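Local coordinates for protein hypoxanthine-guanine phosphoribosyltransferase (Leishmania tarentolae, PDB 1PZM) that probably converts guanine to GMP and hypoxanthine to IMP in purine salvage, transferring the phosphoribosyl group from 5-phosphoribosylpyrophosphate onto the purine, at residues Val64-Ala76 with Gly181-Leu193. Numbering follows the deposited sequence.
Sequences VLKGSFIFTADLA and GYGMDFAESYREL. Unlike the reference sequence in segment 181-193: Gly183 (reference Val), Met184 (reference Trp), Asp185 (reference Thr), Glu188 (reference Asp), Tyr190 (reference Leu), Glu192 (reference Gly), Leu193 (reference Val). Residue 189 of segment 181-193 comes from a tag, linker or insertion. With 5GP (guanosine-5'-monophosphate), chain C.
Behind the guanine end of the GMP site, Lys66 and Gly67, at the cis-peptide turn leading into helix 69-81, pack against Arg191 and Gly183 of the loop that lines the base. Asp185 O lies 2.8 Å from the base amine N2 of GMP. The Arg191 guanidinium is sandwiched, with Lys66 CB centred over one face, 3.6 Å from CZ, and Asp185 CB over the other. Two in-plane bonds at its edge fix its rotation: NH1 to Gly183 O and NH2 to Glu188 OE1, the latter nearly straight at 172°. Lys66, extended beyond CG, crosses Arg191 at about a right angle and brings NZ to Glu188 OE1 (3.0 Å) from the opposite face of the carboxylate to Arg191 NH2, so one oxygen is shared by two cations; NZ also bonds to Val88 O of the second subunit. In this type I phosphoribosyltransferase fold, the loop joins strands 179-180 and 196-199 and abuts the first turns of a helix flanking the parallel core sheet. Gly67 CA sits 3.3 Å from Gly183 O in a CA-H...O contact, and a bridging water donates to both Gly67 O and Tyr182 O and accepts from Phe71 N. With its ring swung anti to the backbone N (chi1 -159°), Tyr182 runs along the helix: Ile70 CG2 makes a CH-pi contact over one face, 3.7 Å from the centroid, and OH donates to Asp74 OD2 (2.7 Å), reaching the anti side of that carboxylate but tilted 29° out of its plane. That same oxygen accepts from Trp34 NE1 and pairs with Arg77 of the second subunit.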
loop_
_atom_site.group_PDB
_atom_site.type_symbol
_atom_site.label_atom_id
_atom_site.label_comp_id
_atom_site.label_asym_id
_atom_site.label_seq_id
_atom_site.Cartn_x
_atom_site.Cartn_y
_atom_site.Cartn_z
ATOM N N VAL A 64 0.617 9.133 0.748
ATOM C CA VAL A 64 0.985 9.665 2.050
ATOM C C VAL A 64 0.864 8.546 3.085
ATOM O O VAL A 64 -0.223 8.189 3.501
ATOM C CB VAL A 64 0.155 10.889 2.464
ATOM C CG1 VAL A 64 0.688 11.475 3.827
ATOM C CG2 VAL A 64 0.219 11.982 1.389
ATOM N N LEU A 65 1.991 7.953 3.467
ATOM C CA LEU A 65 2.041 6.926 4.488
ATOM C C LEU A 65 1.697 7.432 5.914
ATOM O O LEU A 65 2.014 8.574 6.250
ATOM C CB LEU A 65 3.473 6.378 4.507
ATOM C CG LEU A 65 3.715 5.582 3.213
ATOM C CD1 LEU A 65 5.127 5.068 3.219
ATOM C CD2 LEU A 65 2.755 4.403 3.049
ATOM N N LYS A 66 1.089 6.601 6.766
ATOM C CA LYS A 66 0.795 5.161 6.525
ATOM C C LYS A 66 -0.545 4.976 5.902
ATOM O O LYS A 66 -0.756 4.079 5.122
ATOM C CB LYS A 66 0.766 4.433 7.875
ATOM C CG LYS A 66 2.160 4.265 8.609
ATOM C CD LYS A 66 2.017 3.264 9.795
ATOM C CE LYS A 66 3.307 3.002 10.563
ATOM N NZ LYS A 66 3.023 1.920 11.553
ATOM N N GLY A 67 -1.473 5.840 6.299
ATOM C CA GLY A 67 -2.897 5.596 6.118
ATOM C C GLY A 67 -3.386 5.500 4.705
ATOM O O GLY A 67 -4.441 4.888 4.472
ATOM N N SER A 68 -2.688 6.115 3.757
ATOM C CA SER A 68 -3.194 6.136 2.384
ATOM C C SER A 68 -2.808 4.886 1.610
ATOM O O SER A 68 -3.166 4.773 0.444
ATOM C CB SER A 68 -2.716 7.381 1.621
ATOM O OG SER A 68 -2.827 8.526 2.471
ATOM N N PHE A 69 -2.056 3.969 2.231
ATOM C CA PHE A 69 -1.608 2.821 1.421
ATOM C C PHE A 69 -2.685 1.943 0.794
ATOM O O PHE A 69 -2.494 1.447 -0.351
ATOM C CB PHE A 69 -0.513 1.959 2.100
ATOM C CG PHE A 69 -1.025 0.821 2.962
ATOM C CD1 PHE A 69 -0.788 -0.506 2.577
ATOM C CD2 PHE A 69 -1.637 1.075 4.215
ATOM C CE1 PHE A 69 -1.192 -1.588 3.401
ATOM C CE2 PHE A 69 -2.063 0.028 5.034
ATOM C CZ PHE A 69 -1.869 -1.311 4.611
ATOM N N ILE A 70 -3.769 1.666 1.505
ATOM C CA ILE A 70 -4.826 0.870 0.856
ATOM C C ILE A 70 -5.566 1.595 -0.279
ATOM O O ILE A 70 -5.743 1.047 -1.371
ATOM C CB ILE A 70 -5.768 0.237 1.891
ATOM C CG1 ILE A 70 -4.932 -0.832 2.663
ATOM C CG2 ILE A 70 -7.036 -0.408 1.173
ATOM C CD1 ILE A 70 -5.531 -1.424 3.900
ATOM N N PHE A 71 -5.924 2.850 -0.021
ATOM C CA PHE A 71 -6.592 3.700 -1.005
ATOM C C PHE A 71 -5.715 3.829 -2.241
ATOM O O PHE A 71 -6.215 3.749 -3.354
ATOM C CB PHE A 71 -6.885 5.077 -0.372
ATOM C CG PHE A 71 -7.587 6.043 -1.309
ATOM C CD1 PHE A 71 -8.696 5.644 -2.062
ATOM C CD2 PHE A 71 -7.158 7.383 -1.366
ATOM C CE1 PHE A 71 -9.320 6.532 -2.927
ATOM C CE2 PHE A 71 -7.840 8.312 -2.203
ATOM C CZ PHE A 71 -8.891 7.882 -2.985
ATOM N N THR A 72 -4.403 4.038 -2.034
ATOM C CA THR A 72 -3.470 4.131 -3.145
ATOM C C THR A 72 -3.466 2.805 -4.006
ATOM O O THR A 72 -3.481 2.832 -5.239
ATOM C CB THR A 72 -2.007 4.420 -2.637
ATOM O OG1 THR A 72 -1.937 5.694 -1.949
ATOM C CG2 THR A 72 -1.130 4.618 -3.824
ATOM N N ALA A 73 -3.370 1.654 -3.338
ATOM C CA ALA A 73 -3.349 0.362 -4.035
ATOM C C ALA A 73 -4.584 0.199 -4.891
ATOM O O ALA A 73 -4.496 -0.339 -6.002
ATOM C CB ALA A 73 -3.297 -0.765 -3.033
ATOM N N ASP A 74 -5.740 0.602 -4.348
ATOM C CA ASP A 74 -7.017 0.386 -5.060
ATOM C C ASP A 74 -7.217 1.489 -6.145
ATOM O O ASP A 74 -7.563 1.209 -7.267
ATOM C CB ASP A 74 -8.167 0.456 -4.034
ATOM C CG ASP A 74 -8.242 -0.789 -3.135
ATOM O OD1 ASP A 74 -7.366 -1.721 -3.265
ATOM O OD2 ASP A 74 -9.166 -0.908 -2.269
ATOM N N LEU A 75 -6.946 2.748 -5.800
ATOM C CA LEU A 75 -7.047 3.834 -6.793
ATOM C C LEU A 75 -6.115 3.573 -7.964
ATOM O O LEU A 75 -6.514 3.812 -9.097
ATOM C CB LEU A 75 -6.723 5.195 -6.179
ATOM C CG LEU A 75 -6.606 6.406 -7.111
ATOM C CD1 LEU A 75 -7.951 6.845 -7.848
ATOM C CD2 LEU A 75 -5.973 7.646 -6.309
ATOM N N ALA A 76 -4.866 3.128 -7.690
ATOM C CA ALA A 76 -3.962 2.755 -8.792
ATOM C C ALA A 76 -4.616 1.800 -9.799
ATOM O O ALA A 76 -4.513 2.011 -10.997
ATOM C CB ALA A 76 -2.583 2.157 -8.309
ATOM N N GLY A 181 -10.263 1.844 9.723
ATOM C CA GLY A 181 -10.520 0.894 8.645
ATOM C C GLY A 181 -9.989 1.352 7.304
ATOM O O GLY A 181 -9.684 2.509 7.173
ATOM N N TYR A 182 -9.823 0.452 6.324
ATOM C CA TYR A 182 -9.413 0.902 4.973
ATOM C C TYR A 182 -8.081 1.752 5.009
ATOM O O TYR A 182 -7.902 2.791 4.300
ATOM C CB TYR A 182 -10.593 1.564 4.244
ATOM C CG TYR A 182 -10.422 1.582 2.738
ATOM C CD1 TYR A 182 -10.725 0.444 1.974
ATOM C CD2 TYR A 182 -9.911 2.714 2.093
ATOM C CE1 TYR A 182 -10.494 0.422 0.611
ATOM C CE2 TYR A 182 -9.686 2.715 0.722
ATOM C CZ TYR A 182 -10.003 1.564 -0.012
ATOM O OH TYR A 182 -9.822 1.550 -1.391
ATOM N N GLY A 183 -7.131 1.247 5.820
ATOM C CA GLY A 183 -5.838 1.907 5.986
ATOM C C GLY A 183 -5.761 2.854 7.154
ATOM O O GLY A 183 -4.646 3.230 7.533
ATOM N N MET A 184 -6.884 3.256 7.765
ATOM C CA MET A 184 -6.821 4.306 8.824
ATOM C C MET A 184 -6.876 3.620 10.180
ATOM O O MET A 184 -7.622 2.634 10.347
ATOM C CB MET A 184 -8.026 5.271 8.684
ATOM C CG MET A 184 -7.892 6.093 7.366
ATOM S SD MET A 184 -9.370 6.938 6.705
ATOM C CE MET A 184 -10.149 5.435 5.891
ATOM N N ASP A 185 -6.158 4.140 11.155
ATOM C CA ASP A 185 -5.907 3.377 12.373
ATOM C C ASP A 185 -6.512 4.038 13.605
ATOM O O ASP A 185 -6.883 5.243 13.570
ATOM C CB ASP A 185 -4.417 3.282 12.622
ATOM C CG ASP A 185 -3.811 4.626 13.066
ATOM O OD1 ASP A 185 -4.038 5.634 12.387
ATOM O OD2 ASP A 185 -3.100 4.732 14.077
ATOM N N PHE A 186 -6.609 3.269 14.685
ATOM C CA PHE A 186 -6.673 3.884 16.012
ATOM C C PHE A 186 -5.493 3.298 16.771
ATOM O O PHE A 186 -5.410 2.073 16.938
ATOM C CB PHE A 186 -7.973 3.636 16.774
ATOM C CG PHE A 186 -7.915 4.160 18.214
ATOM C CD1 PHE A 186 -7.942 5.510 18.466
ATOM C CD2 PHE A 186 -7.789 3.279 19.295
ATOM C CE1 PHE A 186 -7.881 5.982 19.777
ATOM C CE2 PHE A 186 -7.752 3.728 20.586
ATOM C CZ PHE A 186 -7.777 5.068 20.847
ATOM N N ALA A 187 -4.580 4.154 17.229
ATOM C CA ALA A 187 -3.329 3.668 17.904
ATOM C C ALA A 187 -2.603 2.502 17.118
ATOM O O ALA A 187 -2.234 1.504 17.696
ATOM C CB ALA A 187 -3.634 3.240 19.346
ATOM N N GLU A 188 -2.538 2.629 15.783
ATOM C CA GLU A 188 -1.850 1.709 14.864
ATOM C C GLU A 188 -2.695 0.484 14.484
ATOM O O GLU A 188 -2.291 -0.268 13.563
ATOM C CB GLU A 188 -0.433 1.280 15.365
ATOM C CG GLU A 188 0.553 2.460 15.509
ATOM C CD GLU A 188 0.773 3.218 14.187
ATOM O OE1 GLU A 188 0.602 2.655 13.087
ATOM O OE2 GLU A 188 1.096 4.411 14.216
ATOM N N SER A 189 -3.805 0.267 15.201
ATOM C CA SER A 189 -4.685 -0.904 14.948
ATOM C C SER A 189 -5.787 -0.553 13.950
ATOM O O SER A 189 -6.040 0.637 13.708
ATOM C CB SER A 189 -5.308 -1.451 16.251
ATOM O OG SER A 189 -4.312 -1.940 17.118
ATOM N N TYR A 190 -6.414 -1.584 13.357
ATOM C CA TYR A 190 -7.638 -1.447 12.560
ATOM C C TYR A 190 -7.442 -0.982 11.140
ATOM O O TYR A 190 -8.411 -0.884 10.408
ATOM C CB TYR A 190 -8.698 -0.568 13.268
ATOM C CG TYR A 190 -8.855 -0.946 14.719
ATOM C CD1 TYR A 190 -8.932 -2.286 15.098
ATOM C CD2 TYR A 190 -8.911 0.028 15.722
ATOM C CE1 TYR A 190 -9.053 -2.645 16.453
ATOM C CE2 TYR A 190 -9.050 -0.333 17.090
ATOM C CZ TYR A 190 -9.130 -1.668 17.428
ATOM O OH TYR A 190 -9.245 -2.087 18.730
ATOM N N ARG A 191 -6.211 -0.742 10.714
ATOM C CA ARG A 191 -5.967 -0.388 9.300
ATOM C C ARG A 191 -6.429 -1.453 8.324
ATOM O O ARG A 191 -6.720 -1.138 7.186
ATOM C CB ARG A 191 -4.453 -0.266 9.018
ATOM C CG ARG A 191 -3.777 0.917 9.782
ATOM C CD ARG A 191 -2.375 1.171 9.251
ATOM N NE ARG A 191 -1.658 2.061 10.144
ATOM C CZ ARG A 191 -1.782 3.394 10.176
ATOM N NH1 ARG A 191 -2.610 4.043 9.343
ATOM N NH2 ARG A 191 -1.067 4.096 11.037
ATOM N N GLU A 192 -6.380 -2.711 8.773
ATOM C CA GLU A 192 -6.750 -3.859 7.894
ATOM C C GLU A 192 -8.251 -4.073 7.617
ATOM O O GLU A 192 -8.670 -4.896 6.722
ATOM C CB GLU A 192 -6.080 -5.138 8.462
ATOM C CG GLU A 192 -6.730 -5.747 9.688
ATOM C CD GLU A 192 -6.360 -5.123 11.034
ATOM O OE1 GLU A 192 -5.983 -3.929 11.056
ATOM O OE2 GLU A 192 -6.502 -5.807 12.086
ATOM N N LEU A 193 -9.097 -3.383 8.363
ATOM C CA LEU A 193 -10.534 -3.643 8.134
ATOM C C LEU A 193 -10.935 -3.190 6.743
ATOM O O LEU A 193 -10.439 -2.163 6.228
ATOM C CB LEU A 193 -11.431 -2.906 9.150
ATOM C CG LEU A 193 -11.051 -2.952 10.652
ATOM C CD1 LEU A 193 -12.127 -2.165 11.498
ATOM C CD2 LEU A 193 -10.823 -4.320 11.171
HETATM P P 5GP C . -5.125 17.145 9.571
HETATM O O1P 5GP C . -5.971 17.333 8.360
HETATM O O2P 5GP C . -5.656 17.868 10.758
HETATM O O3P 5GP C . -3.819 17.765 9.236
HETATM O "O5'" 5GP C . -4.964 15.574 9.855
HETATM C "C5'" 5GP C . -4.097 15.051 10.871
HETATM C "C4'" 5GP C . -3.822 13.526 10.697
HETATM O "O4'" 5GP C . -4.860 12.689 11.227
HETATM C "C3'" 5GP C . -3.628 13.061 9.257
HETATM O "O3'" 5GP C . -2.595 12.077 9.157
HETATM C "C2'" 5GP C . -4.985 12.449 8.943
HETATM O "O2'" 5GP C . -4.879 11.556 7.871
HETATM C "C1'" 5GP C . -5.433 11.815 10.270
HETATM N N9 5GP C . -6.914 11.832 10.456
HETATM C C8 5GP C . -7.799 12.913 10.633
HETATM N N7 5GP C . -9.090 12.422 10.889
HETATM C C5 5GP C . -8.899 11.077 11.124
HETATM C C6 5GP C . -9.805 10.050 11.415
HETATM O O6 5GP C . -11.052 10.280 11.482
HETATM N N1 5GP C . -9.332 8.752 11.601
HETATM C C2 5GP C . -7.962 8.494 11.515
HETATM N N2 5GP C . -7.470 7.274 11.718
HETATM N N3 5GP C . -7.082 9.495 11.212
HETATM C C4 5GP C . -7.564 10.778 11.026
HETATM O O HOH W 1 -5.973 3.764 2.655
#